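PDB 3NRG: TetR family transcriptional regulator from Chloroflexus aurantiacus, which probably binds DNA at regulatory sites and controls transcription, as expected of a helix-turn-helix regulator of the TetR family. Local coordinates for residues L91-D96 against I203-I207; I99-F103 against L171-I176; S134-K139 against A161-N165; G149-L155 against G213-R217. All blocks are in the same frame, centred on the assembly; numbering follows the deposited sequence.

Leaving the predicted helix-turn-helix region, the chain runs through helix 57-78 into helix 87-104, whose residues 91-96 open contact 1 and residues 99-103 open contact 2. Contact 3 then folds helix 124-147 against helix 157-179, closing the short loop 134-165 inside both larger ones. Contact 2 closes next, when 171-176 on helix 157-179 returns to 99-103, and contact 1 closes last of these three, at 203-207 on helix 196-214, so contact 2 nests within it. Contact 4 starts in the loop 149-155 and ends at the C terminus, crossing the other three. Contact 1 touches contacts 2 and 3, while L164 and M214 join contacts 3 and 4.

Contact 1: residues L91-D96 against I203-I207; sequences LRWLLD and IEQVI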
loop_
_atom_site.group_PDB
_atom_site.type_symbol
_atom_site.label_atom_id
_atom_site.label_comp_id
_atom_site.label_asym_id
_atom_site.label_seq_id
_atom_site.Cartn_x
_atom_site.Cartn_y
_atom_site.Cartn_z
ATOM N N LEU A 91 -15.608 -0.676 -7.561
ATOM C CA LEU A 91 -15.032 -0.761 -6.218
ATOM C C LEU A 91 -14.485 -2.152 -5.919
ATOM O O LEU A 91 -13.441 -2.269 -5.276
ATOM C CB LEU A 91 -16.050 -0.333 -5.148
ATOM C CG LEU A 91 -16.301 1.183 -5.011
ATOM C CD1 LEU A 91 -17.463 1.451 -4.102
ATOM C CD2 LEU A 91 -15.069 1.907 -4.495
ATOM N N ARG A 92 -15.156 -3.206 -6.429
ATOM C CA ARG A 92 -14.693 -4.593 -6.282
ATOM C C ARG A 92 -13.370 -4.781 -7.036
ATOM O O ARG A 92 -12.459 -5.426 -6.520
ATOM C CB ARG A 92 -15.768 -5.585 -6.792
ATOM C CG ARG A 92 -15.466 -7.056 -6.477
ATOM C CD ARG A 92 -14.722 -7.749 -7.612
ATOM N NE ARG A 92 -14.149 -9.029 -7.190
ATOM C CZ ARG A 92 -14.744 -10.206 -7.361
ATOM N NH1 ARG A 92 -15.934 -10.277 -7.948
ATOM N NH2 ARG A 92 -14.153 -11.319 -6.952
ATOM N N TRP A 93 -13.269 -4.205 -8.255
ATOM C CA TRP A 93 -12.051 -4.243 -9.055
ATOM C C TRP A 93 -10.915 -3.492 -8.335
ATOM O O TRP A 93 -9.806 -4.013 -8.233
ATOM C CB TRP A 93 -12.307 -3.634 -10.453
ATOM C CG TRP A 93 -11.084 -3.568 -11.329
ATOM C CD1 TRP A 93 -10.648 -4.520 -12.203
ATOM C CD2 TRP A 93 -10.155 -2.475 -11.426
ATOM N NE1 TRP A 93 -9.497 -4.097 -12.829
ATOM C CE2 TRP A 93 -9.168 -2.848 -12.366
ATOM C CE3 TRP A 93 -10.062 -1.213 -10.809
ATOM C CZ2 TRP A 93 -8.089 -2.014 -12.691
ATOM C CZ3 TRP A 93 -8.996 -0.387 -11.132
ATOM C CH2 TRP A 93 -8.028 -0.786 -12.066
ATOM N N LEU A 94 -11.208 -2.278 -7.814
ATOM C CA LEU A 94 -10.229 -1.443 -7.113
ATOM C C LEU A 94 -9.768 -2.085 -5.790
ATOM O O LEU A 94 -8.595 -1.960 -5.416
ATOM C CB LEU A 94 -10.810 -0.042 -6.862
ATOM C CG LEU A 94 -9.828 1.032 -6.367
ATOM C CD1 LEU A 94 -8.782 1.384 -7.457
ATOM C CD2 LEU A 94 -10.579 2.278 -5.912
ATOM N N LEU A 95 -10.685 -2.775 -5.092
ATOM C CA LEU A 95 -10.371 -3.485 -3.848
ATOM C C LEU A 95 -9.449 -4.672 -4.147
ATOM O O LEU A 95 -8.468 -4.883 -3.436
ATOM C CB LEU A 95 -11.676 -3.959 -3.169
ATOM C CG LEU A 95 -11.568 -4.547 -1.756
ATOM C CD1 LEU A 95 -10.794 -3.624 -0.822
ATOM C CD2 LEU A 95 -12.946 -4.822 -1.189
ATOM N N ASP A 96 -9.730 -5.395 -5.253
ATOM C CA ASP A 96 -8.936 -6.531 -5.716
ATOM C C ASP A 96 -7.508 -6.092 -6.098
ATOM O O ASP A 96 -6.543 -6.748 -5.707
ATOM C CB ASP A 96 -9.623 -7.196 -6.916
ATOM C CG ASP A 96 -9.653 -8.705 -6.852
ATOM O OD1 ASP A 96 -8.557 -9.326 -6.882
ATOM O OD2 ASP A 96 -10.767 -9.277 -6.850
ATOM N N ILE A 203 -14.076 -10.636 -0.456
ATOM C CA ILE A 203 -14.085 -9.385 -1.220
ATOM C C ILE A 203 -15.491 -9.103 -1.765
ATOM O O ILE A 203 -15.983 -7.981 -1.618
ATOM C CB ILE A 203 -12.996 -9.401 -2.332
ATOM C CG1 ILE A 203 -11.577 -9.395 -1.701
ATOM C CG2 ILE A 203 -13.168 -8.220 -3.309
ATOM C CD1 ILE A 203 -10.474 -9.924 -2.614
ATOM N N GLU A 204 -16.173 -10.147 -2.312
ATOM C CA GLU A 204 -17.547 -10.025 -2.821
ATOM C C GLU A 204 -18.536 -9.735 -1.681
ATOM O O GLU A 204 -19.390 -8.860 -1.824
ATOM C CB GLU A 204 -17.962 -11.289 -3.590
ATOM C CG GLU A 204 -17.237 -11.471 -4.915
ATOM C CD GLU A 204 -17.562 -12.751 -5.669
ATOM O OE1 GLU A 204 -18.325 -13.591 -5.135
ATOM O OE2 GLU A 204 -17.040 -12.919 -6.797
ATOM N N GLN A 205 -18.386 -10.439 -0.530
ATOM C CA GLN A 205 -19.204 -10.224 0.673
ATOM C C GLN A 205 -19.085 -8.773 1.166
ATOM O O GLN A 205 -20.099 -8.152 1.477
ATOM C CB GLN A 205 -18.787 -11.195 1.785
ATOM C CG GLN A 205 -19.550 -12.514 1.775
ATOM C CD GLN A 205 -20.794 -12.484 2.648
ATOM O OE1 GLN A 205 -21.084 -11.507 3.349
ATOM N NE2 GLN A 205 -21.517 -13.584 2.672
ATOM N N VAL A 206 -17.842 -8.229 1.198
ATOM C CA VAL A 206 -17.566 -6.848 1.621
ATOM C C VAL A 206 -18.293 -5.842 0.723
ATOM O O VAL A 206 -18.962 -4.939 1.231
ATOM C CB VAL A 206 -16.039 -6.565 1.695
ATOM C CG1 VAL A 206 -15.751 -5.069 1.697
ATOM C CG2 VAL A 206 -15.416 -7.235 2.908
ATOM N N ILE A 207 -18.188 -6.018 -0.609
ATOM C CA ILE A 207 -18.855 -5.144 -1.583
ATOM C C ILE A 207 -20.389 -5.237 -1.459
ATOM O O ILE A 207 -21.062 -4.204 -1.497
ATOM C CB ILE A 207 -18.337 -5.415 -3.035
ATOM C CG1 ILE A 207 -16.805 -5.140 -3.159
ATOM C CG2 ILE A 207 -19.135 -4.630 -4.089
ATOM C CD1 ILE A 207 -16.325 -3.652 -2.834
#
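R92 on helix 87-104 reaches across to E204 on helix 196-214, and the two helices run at 136° here, closer to antiparallel than to parallel. The polar part is a salt-bridge network of three residues. NH1 of R92 donates to OE2 of E204 at 3.1 Å, on the anti lone pair of that oxygen, while NH2 adds a weak second bond to the same atom. The two flat groups stand almost perpendicular, and OE2 lies 24° out of the guanidinium plane, with CG of E204 over one face. NE of R92 turns back to its own helix and makes a weak bond to OD2 of D96 at 3.4 Å. The sharp bend at chi2 (-93°) folds the arginine along the helix surface and brings NE to that carboxylate. Each of its three nitrogens thus faces an acid. A leucine here would probably leave E204 and D96 without their shared counter-charge and let the end of E204 swing loose. Beside the charges the contact is apolar: R92 CB rests 3.8 Å from I207 CG1, and CD2 of L95 meets I203 CG2, V206 CG1 and I207 CD1, the last at 3.9 Å. From this apolar patch L95 goes on to F168 and L171 of helix 157-179, and L91 to F138 of helix 124-147, so helix 87-104 packs against helices 124-147, 157-179 and 196-214 of the C-terminal domain.

Contact 2: residues I99-F103 against L171-I176; sequences IQFQF and LGNHLI
Q102 and I99 of helix 87-104 pack against G172 where helix 157-179 crosses at 60°, within the all-helical C-terminal domain of the TetR fold. The chain of Q102 leaves CB with CG anti to the backbone N (chi1 -171°) and continues extended, so CB and CG serve as a straight arm toward helix 157-179. Its CD arrives over G172, 4.1 Å from the CA. OE1 goes further, to 3.4 Å from G172 CA, an approach made possible by the missing side chain, and takes a bond from a water that in turn accepts from N173 N. NE2, on the other branch, comes 3.2 Å from N173 OD1 and also rests against I176 CD1. An alanine in place of Q102 would probably deprive that water of the oxygen it donates to and open a gap above G172. I99 works on the apolar side: its CD1 meets both L171 CD2 and L175 CD1, the latter at 3.8 Å, and CG2 also touches L175 CD1. Helix 196-214 covers this side, with I203 on I99 and V202 on L175. F103 brings its ring alongside I176, CE1 lying 3.6 Å from CG1, with G172 O near the ring plane at the edge.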
loop_
_atom_site.group_PDB
_atom_site.type_symbol
_atom_site.label_atom_id
_atom_site.label_comp_id
_atom_site.label_asym_id
_atom_site.label_seq_id
_atom_site.Cartn_x
_atom_site.Cartn_y
_atom_site.Cartn_z
ATOM N N ILE A 99 -5.391 -5.149 -2.967
ATOM C CA ILE A 99 -5.011 -6.378 -2.272
ATOM C C ILE A 99 -3.898 -7.135 -3.050
ATOM O O ILE A 99 -2.951 -7.636 -2.433
ATOM C CB ILE A 99 -6.286 -7.244 -2.005
ATOM C CG1 ILE A 99 -7.187 -6.568 -0.919
ATOM C CG2 ILE A 99 -5.923 -8.674 -1.603
ATOM C CD1 ILE A 99 -8.683 -7.014 -0.913
ATOM N N GLN A 100 -3.989 -7.165 -4.402
ATOM C CA GLN A 100 -2.984 -7.838 -5.236
ATOM C C GLN A 100 -1.629 -7.128 -5.170
ATOM O O GLN A 100 -0.595 -7.795 -5.122
ATOM C CB GLN A 100 -3.459 -7.975 -6.693
ATOM C CG GLN A 100 -4.560 -9.024 -6.904
ATOM C CD GLN A 100 -4.120 -10.424 -6.539
ATOM O OE1 GLN A 100 -4.438 -10.936 -5.459
ATOM N NE2 GLN A 100 -3.393 -11.078 -7.442
ATOM N N PHE A 101 -1.635 -5.775 -5.121
ATOM C CA PHE A 101 -0.404 -4.989 -5.002
ATOM C C PHE A 101 0.289 -5.256 -3.656
ATOM O O PHE A 101 1.520 -5.311 -3.593
ATOM C CB PHE A 101 -0.684 -3.477 -5.180
ATOM C CG PHE A 101 0.549 -2.626 -4.978
ATOM C CD1 PHE A 101 1.559 -2.597 -5.936
ATOM C CD2 PHE A 101 0.753 -1.940 -3.786
ATOM C CE1 PHE A 101 2.747 -1.899 -5.702
ATOM C CE2 PHE A 101 1.934 -1.226 -3.563
ATOM C CZ PHE A 101 2.920 -1.204 -4.525
ATOM N N GLN A 102 -0.508 -5.403 -2.582
ATOM C CA GLN A 102 -0.015 -5.697 -1.243
ATOM C C GLN A 102 0.659 -7.090 -1.197
ATOM O O GLN A 102 1.735 -7.229 -0.629
ATOM C CB GLN A 102 -1.168 -5.621 -0.226
ATOM C CG GLN A 102 -0.703 -5.703 1.229
ATOM C CD GLN A 102 -1.832 -5.935 2.201
ATOM O OE1 GLN A 102 -2.952 -5.424 2.041
ATOM N NE2 GLN A 102 -1.538 -6.667 3.270
ATOM N N PHE A 103 0.024 -8.104 -1.817
ATOM C CA PHE A 103 0.532 -9.480 -1.833
ATOM C C PHE A 103 1.820 -9.639 -2.679
ATOM O O PHE A 103 2.649 -10.503 -2.360
ATOM C CB PHE A 103 -0.560 -10.453 -2.316
ATOM C CG PHE A 103 -1.766 -10.624 -1.402
ATOM C CD1 PHE A 103 -1.814 -10.000 -0.154
ATOM C CD2 PHE A 103 -2.825 -11.451 -1.766
ATOM C CE1 PHE A 103 -2.918 -10.169 0.689
ATOM C CE2 PHE A 103 -3.919 -11.633 -0.912
ATOM C CZ PHE A 103 -3.956 -10.994 0.309
ATOM N N LEU A 171 -8.628 -4.509 4.775
ATOM C CA LEU A 171 -9.039 -5.832 4.285
ATOM C C LEU A 171 -7.888 -6.808 4.011
ATOM O O LEU A 171 -7.941 -7.940 4.476
ATOM C CB LEU A 171 -10.012 -5.753 3.095
ATOM C CG LEU A 171 -10.680 -7.099 2.693
ATOM C CD1 LEU A 171 -11.381 -7.765 3.901
ATOM C CD2 LEU A 171 -11.646 -6.914 1.545
ATOM N N GLY A 172 -6.858 -6.349 3.299
ATOM C CA GLY A 172 -5.692 -7.164 2.960
ATOM C C GLY A 172 -5.046 -7.819 4.160
ATOM O O GLY A 172 -4.812 -9.031 4.157
ATOM N N ASN A 173 -4.807 -7.031 5.222
ATOM C CA ASN A 173 -4.221 -7.528 6.468
ATOM C C ASN A 173 -5.116 -8.569 7.123
ATOM O O ASN A 173 -4.615 -9.563 7.658
ATOM C CB ASN A 173 -3.948 -6.371 7.439
ATOM C CG ASN A 173 -2.939 -5.364 6.929
ATOM O OD1 ASN A 173 -1.933 -5.711 6.287
ATOM N ND2 ASN A 173 -3.162 -4.095 7.247
ATOM N N HIS A 174 -6.445 -8.362 7.060
ATOM C CA HIS A 174 -7.407 -9.296 7.638
ATOM C C HIS A 174 -7.445 -10.621 6.875
ATOM O O HIS A 174 -7.523 -11.682 7.500
ATOM C CB HIS A 174 -8.803 -8.671 7.717
ATOM C CG HIS A 174 -9.787 -9.533 8.441
ATOM N ND1 HIS A 174 -9.646 -9.810 9.793
ATOM C CD2 HIS A 174 -10.874 -10.183 7.972
ATOM C CE1 HIS A 174 -10.655 -10.602 10.103
ATOM N NE2 HIS A 174 -11.429 -10.845 9.044
ATOM N N LEU A 175 -7.384 -10.561 5.528
ATOM C CA LEU A 175 -7.364 -11.754 4.671
ATOM C C LEU A 175 -6.180 -12.645 5.026
ATOM O O LEU A 175 -6.358 -13.848 5.226
ATOM C CB LEU A 175 -7.302 -11.358 3.178
ATOM C CG LEU A 175 -8.495 -10.577 2.635
ATOM C CD1 LEU A 175 -8.237 -10.123 1.238
ATOM C CD2 LEU A 175 -9.768 -11.395 2.702
ATOM N N ILE A 176 -4.974 -12.036 5.164
ATOM C CA ILE A 176 -3.739 -12.734 5.550
ATOM C C ILE A 176 -3.909 -13.370 6.931
ATOM O O ILE A 176 -3.657 -14.561 7.096
ATOM C CB ILE A 176 -2.519 -11.758 5.509
ATOM C CG1 ILE A 176 -2.214 -11.312 4.065
ATOM C CG2 ILE A 176 -1.286 -12.391 6.156
ATOM C CD1 ILE A 176 -1.306 -10.072 3.959
HETATM O O HOH W 1 -4.588 -4.111 4.418
#

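Contact 3: residues S134-K139 against A161-N165; sequences SFAYFK and AFVLN
K139 and A161 bring their CA atoms to 4.9 Å, and F135 and N165 to 5.5 Å, where helix 124-147 and helix 157-179 pass each other. Their axes approach to 8.6 Å at 127°, a steeply inclined crossing, nearer antiparallel than parallel, and the small A161 lets the backbones come together: its CB lies 3.6 Å from K139 N. The same methyl sits over one face of the F135 ring, a CH-pi contact 4.0 Å from the ring centroid and offset toward the rim. With CG anti to the backbone N (chi1 175°), F135 swings out along the flank of the second helix, and its CE2 lies against F162 at the border of the contact. F138 takes the inner side. L164 CB stands over one face of its ring, while CD2 and CE2 graze the backbone of N165. Beyond, the F138 ring meets that of F168, and L91 of helix 87-104 packs on both F138 and L164. A single polar link closes the far end: S134 OG donates to OD1 of N165 at 2.7 Å, the C=O...donor angle being 159°, near the extension of the carbonyl. Two consecutive helices, joined by loop 148-156, thus cross and pack through an alanine and aromatic faces, as part of the all-helical C-terminal domain typical of TetR-family regulators.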
loop_
_atom_site.group_PDB
_atom_site.type_symbol
_atom_site.label_atom_id
_atom_site.label_comp_id
_atom_site.label_asym_id
_atom_site.label_seq_id
_atom_site.Cartn_x
_atom_site.Cartn_y
_atom_site.Cartn_z
ATOM N N SER A 134 -6.651 8.606 -0.700
ATOM C CA SER A 134 -7.699 7.611 -0.982
ATOM C C SER A 134 -9.095 8.049 -0.489
ATOM O O SER A 134 -10.070 7.902 -1.226
ATOM C CB SER A 134 -7.320 6.240 -0.423
ATOM O OG SER A 134 -6.898 6.318 0.929
ATOM N N PHE A 135 -9.173 8.648 0.721
ATOM C CA PHE A 135 -10.432 9.165 1.282
ATOM C C PHE A 135 -11.071 10.198 0.335
ATOM O O PHE A 135 -12.281 10.140 0.084
ATOM C CB PHE A 135 -10.195 9.793 2.679
ATOM C CG PHE A 135 -11.416 10.461 3.284
ATOM C CD1 PHE A 135 -11.704 11.797 3.018
ATOM C CD2 PHE A 135 -12.269 9.757 4.125
ATOM C CE1 PHE A 135 -12.844 12.403 3.553
ATOM C CE2 PHE A 135 -13.400 10.370 4.671
ATOM C CZ PHE A 135 -13.683 11.688 4.375
ATOM N N ALA A 136 -10.251 11.143 -0.183
ATOM C CA ALA A 136 -10.702 12.189 -1.103
ATOM C C ALA A 136 -11.262 11.600 -2.400
ATOM O O ALA A 136 -12.249 12.123 -2.932
ATOM C CB ALA A 136 -9.561 13.148 -1.410
ATOM N N TYR A 137 -10.653 10.496 -2.896
ATOM C CA TYR A 137 -11.116 9.822 -4.116
ATOM C C TYR A 137 -12.478 9.139 -3.895
ATOM O O TYR A 137 -13.375 9.286 -4.728
ATOM C CB TYR A 137 -10.061 8.817 -4.623
ATOM C CG TYR A 137 -10.444 8.129 -5.921
ATOM C CD1 TYR A 137 -10.511 8.841 -7.118
ATOM C CD2 TYR A 137 -10.680 6.756 -5.964
ATOM C CE1 TYR A 137 -10.860 8.214 -8.314
ATOM C CE2 TYR A 137 -11.010 6.114 -7.158
ATOM C CZ TYR A 137 -11.113 6.851 -8.329
ATOM O OH TYR A 137 -11.435 6.225 -9.506
ATOM N N PHE A 138 -12.646 8.432 -2.749
ATOM C CA PHE A 138 -13.909 7.782 -2.405
ATOM C C PHE A 138 -15.033 8.794 -2.234
ATOM O O PHE A 138 -16.144 8.548 -2.698
ATOM C CB PHE A 138 -13.766 6.917 -1.141
ATOM C CG PHE A 138 -12.874 5.708 -1.304
ATOM C CD1 PHE A 138 -13.127 4.762 -2.294
ATOM C CD2 PHE A 138 -11.845 5.460 -0.408
ATOM C CE1 PHE A 138 -12.315 3.634 -2.431
ATOM C CE2 PHE A 138 -11.031 4.333 -0.547
ATOM C CZ PHE A 138 -11.273 3.426 -1.555
ATOM N N LYS A 139 -14.735 9.958 -1.610
ATOM C CA LYS A 139 -15.718 11.039 -1.423
ATOM C C LYS A 139 -16.214 11.554 -2.780
ATOM O O LYS A 139 -17.414 11.759 -2.957
ATOM C CB LYS A 139 -15.117 12.183 -0.586
ATOM C CG LYS A 139 -16.159 13.149 -0.034
ATOM C CD LYS A 139 -15.519 14.281 0.747
ATOM C CE LYS A 139 -16.542 15.290 1.200
ATOM N NZ LYS A 139 -15.917 16.399 1.960
ATOM N N ALA A 161 -17.326 7.818 2.575
ATOM C CA ALA A 161 -15.910 7.778 2.199
ATOM C C ALA A 161 -15.071 7.219 3.344
ATOM O O ALA A 161 -14.141 6.452 3.101
ATOM C CB ALA A 161 -15.427 9.164 1.829
ATOM N N PHE A 162 -15.426 7.575 4.602
ATOM C CA PHE A 162 -14.752 7.059 5.793
ATOM C C PHE A 162 -14.870 5.534 5.866
ATOM O O PHE A 162 -13.869 4.854 6.082
ATOM C CB PHE A 162 -15.318 7.720 7.073
ATOM C CG PHE A 162 -15.071 6.922 8.335
ATOM C CD1 PHE A 162 -13.813 6.904 8.934
ATOM C CD2 PHE A 162 -16.081 6.148 8.896
ATOM C CE1 PHE A 162 -13.577 6.134 10.071
ATOM C CE2 PHE A 162 -15.839 5.370 10.026
ATOM C CZ PHE A 162 -14.587 5.362 10.604
ATOM N N VAL A 163 -16.093 5.004 5.681
ATOM C CA VAL A 163 -16.373 3.557 5.713
ATOM C C VAL A 163 -15.604 2.823 4.603
ATOM O O VAL A 163 -14.991 1.795 4.868
ATOM C CB VAL A 163 -17.910 3.260 5.665
ATOM C CG1 VAL A 163 -18.186 1.759 5.623
ATOM C CG2 VAL A 163 -18.628 3.902 6.848
ATOM N N LEU A 164 -15.610 3.371 3.373
ATOM C CA LEU A 164 -14.884 2.776 2.243
ATOM C C LEU A 164 -13.368 2.781 2.497
ATOM O O LEU A 164 -12.712 1.748 2.331
ATOM C CB LEU A 164 -15.204 3.516 0.934
ATOM C CG LEU A 164 -16.637 3.358 0.387
ATOM C CD1 LEU A 164 -16.945 4.429 -0.630
ATOM C CD2 LEU A 164 -16.847 1.990 -0.225
ATOM N N ASN A 165 -12.824 3.927 2.961
ATOM C CA ASN A 165 -11.393 4.077 3.236
ATOM C C ASN A 165 -10.874 3.095 4.293
ATOM O O ASN A 165 -9.840 2.474 4.071
ATOM C CB ASN A 165 -11.051 5.522 3.614
ATOM C CG ASN A 165 -9.565 5.780 3.731
ATOM O OD1 ASN A 165 -8.804 5.660 2.759
ATOM N ND2 ASN A 165 -9.125 6.154 4.920
#

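Contact 4: residues G149-L155 against G213-R217; sequences GSLVPDL and GMRRR
L151 and R215 face each other as a single antiparallel bridge, a non-hydrogen-bonded pair flanked by two backbone bonds. R216 N donates to S150 O at 2.9 Å, nearly straight at 173°, and V152 N to M214 O, also at 2.9 Å, with the CG2 methyl of V152 flanking that acceptor. V152 also begins the type I turn that ends at L155. Among side-chain bonds, R216 NH1 reaches G149 O at 3.3 Å, coming from above the carbonyl plane rather than on a lone pair. A water donates to L151 O and weakly accepts from that same NH1, and a second water links S150 O, weakly, to R216 O. The guanidinium of R216 is also covered on one face by P153, whose CD lies 3.9 Å above its plane, over the centre. R215 instead directs its charge away, to D86 and E211. Apolar contacts gather at M214, a selenomethionine: its CB meets L151 CD2 and L155 CD2, each at 4.2 Å, while its end goes on to L164. Thus an isolated antiparallel beta bridge, in an otherwise all-helical domain, ties the tail emerging from helix 196-214 to the loop between helices 124-147 and 157-179.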
loop_
_atom_site.group_PDB
_atom_site.type_symbol
_atom_site.label_atom_id
_atom_site.label_comp_id
_atom_site.label_asym_id
_atom_site.label_seq_id
_atom_site.Cartn_x
_atom_site.Cartn_y
_atom_site.Cartn_z
ATOM N N GLY A 149 -28.274 9.664 -8.945
ATOM C CA GLY A 149 -29.427 8.984 -8.359
ATOM C C GLY A 149 -29.254 7.505 -8.066
ATOM O O GLY A 149 -30.229 6.834 -7.719
ATOM N N SER A 150 -28.019 6.979 -8.171
ATOM C CA SER A 150 -27.769 5.561 -7.894
ATOM C C SER A 150 -27.675 5.272 -6.387
ATOM O O SER A 150 -28.093 4.201 -5.947
ATOM C CB SER A 150 -26.512 5.083 -8.610
ATOM O OG SER A 150 -25.380 5.845 -8.231
ATOM N N LEU A 151 -27.129 6.227 -5.600
ATOM C CA LEU A 151 -26.979 6.072 -4.144
ATOM C C LEU A 151 -28.114 6.759 -3.375
ATOM O O LEU A 151 -28.812 7.604 -3.939
ATOM C CB LEU A 151 -25.617 6.622 -3.676
ATOM C CG LEU A 151 -24.367 6.037 -4.350
ATOM C CD1 LEU A 151 -23.116 6.676 -3.805
ATOM C CD2 LEU A 151 -24.297 4.527 -4.181
ATOM N N VAL A 152 -28.290 6.398 -2.073
ATOM C CA VAL A 152 -29.314 6.981 -1.181
ATOM C C VAL A 152 -29.205 8.529 -1.190
ATOM O O VAL A 152 -28.103 9.061 -1.058
ATOM C CB VAL A 152 -29.214 6.388 0.262
ATOM C CG1 VAL A 152 -30.129 7.130 1.234
ATOM C CG2 VAL A 152 -29.524 4.898 0.265
ATOM N N PRO A 153 -30.321 9.263 -1.444
ATOM C CA PRO A 153 -30.218 10.734 -1.573
ATOM C C PRO A 153 -29.715 11.469 -0.328
ATOM O O PRO A 153 -28.988 12.455 -0.460
ATOM C CB PRO A 153 -31.646 11.161 -1.955
ATOM C CG PRO A 153 -32.516 10.030 -1.534
ATOM C CD PRO A 153 -31.698 8.792 -1.708
ATOM N N ASP A 154 -30.088 10.989 0.877
ATOM C CA ASP A 154 -29.701 11.632 2.147
ATOM C C ASP A 154 -28.305 11.193 2.662
ATOM O O ASP A 154 -27.881 11.632 3.736
ATOM C CB ASP A 154 -30.781 11.393 3.220
ATOM C CG ASP A 154 -31.103 9.929 3.430
ATOM O OD1 ASP A 154 -30.376 9.266 4.211
ATOM O OD2 ASP A 154 -32.057 9.431 2.786
ATOM N N LEU A 155 -27.589 10.356 1.886
ATOM C CA LEU A 155 -26.275 9.828 2.269
ATOM C C LEU A 155 -25.224 10.928 2.435
ATOM O O LEU A 155 -25.105 11.807 1.576
ATOM C CB LEU A 155 -25.805 8.784 1.232
ATOM C CG LEU A 155 -24.558 7.952 1.586
ATOM C CD1 LEU A 155 -24.835 6.998 2.725
ATOM C CD2 LEU A 155 -24.075 7.174 0.384
ATOM N N GLY A 213 -25.955 -1.164 1.782
ATOM C CA GLY A 213 -25.937 -0.041 2.707
ATOM C C GLY A 213 -25.986 1.329 2.058
ATOM O O GLY A 213 -26.468 2.283 2.674
HETATM N N MSE A 214 -25.480 1.449 0.809
HETATM C CA MSE A 214 -25.372 2.756 0.135
HETATM C C MSE A 214 -26.274 2.937 -1.085
HETATM O O MSE A 214 -26.681 4.069 -1.365
HETATM C CB MSE A 214 -23.916 3.054 -0.244
HETATM C CG MSE A 214 -23.000 3.129 0.936
HETATM SE SE MSE A 214 -21.183 3.458 0.420
HETATM C CE MSE A 214 -20.351 3.101 2.126
ATOM N N ARG A 215 -26.510 1.859 -1.869
ATOM C CA ARG A 215 -27.321 1.965 -3.092
ATOM C C ARG A 215 -28.783 2.277 -2.787
ATOM O O ARG A 215 -29.323 1.796 -1.789
ATOM C CB ARG A 215 -27.205 0.697 -3.954
ATOM C CG ARG A 215 -27.684 0.906 -5.389
ATOM C CD ARG A 215 -27.864 -0.395 -6.137
ATOM N NE ARG A 215 -26.585 -0.997 -6.508
ATOM C CZ ARG A 215 -25.917 -0.700 -7.619
ATOM N NH1 ARG A 215 -26.384 0.220 -8.458
ATOM N NH2 ARG A 215 -24.771 -1.308 -7.893
ATOM N N ARG A 216 -29.421 3.096 -3.665
ATOM C CA ARG A 216 -30.824 3.525 -3.566
ATOM C C ARG A 216 -31.770 2.324 -3.614
ATOM O O ARG A 216 -31.536 1.381 -4.380
ATOM C CB ARG A 216 -31.158 4.502 -4.711
ATOM C CG ARG A 216 -32.317 5.443 -4.418
ATOM C CD ARG A 216 -32.764 6.158 -5.677
ATOM N NE ARG A 216 -33.596 7.326 -5.383
ATOM C CZ ARG A 216 -33.154 8.580 -5.418
ATOM N NH1 ARG A 216 -31.894 8.838 -5.752
ATOM N NH2 ARG A 216 -33.972 9.585 -5.139
ATOM N N ARG A 217 -32.848 2.368 -2.804
ATOM C CA ARG A 217 -33.854 1.303 -2.739
ATOM C C ARG A 217 -34.779 1.346 -3.957
ATOM O O ARG A 217 -35.310 2.438 -4.271
ATOM C CB ARG A 217 -34.667 1.404 -1.434
ATOM O OXT ARG A 217 -34.936 0.295 -4.618
HETATM O O HOH W 2 -30.217 2.005 -7.319
HETATM O O HOH W 3 -29.553 10.186 -5.092
#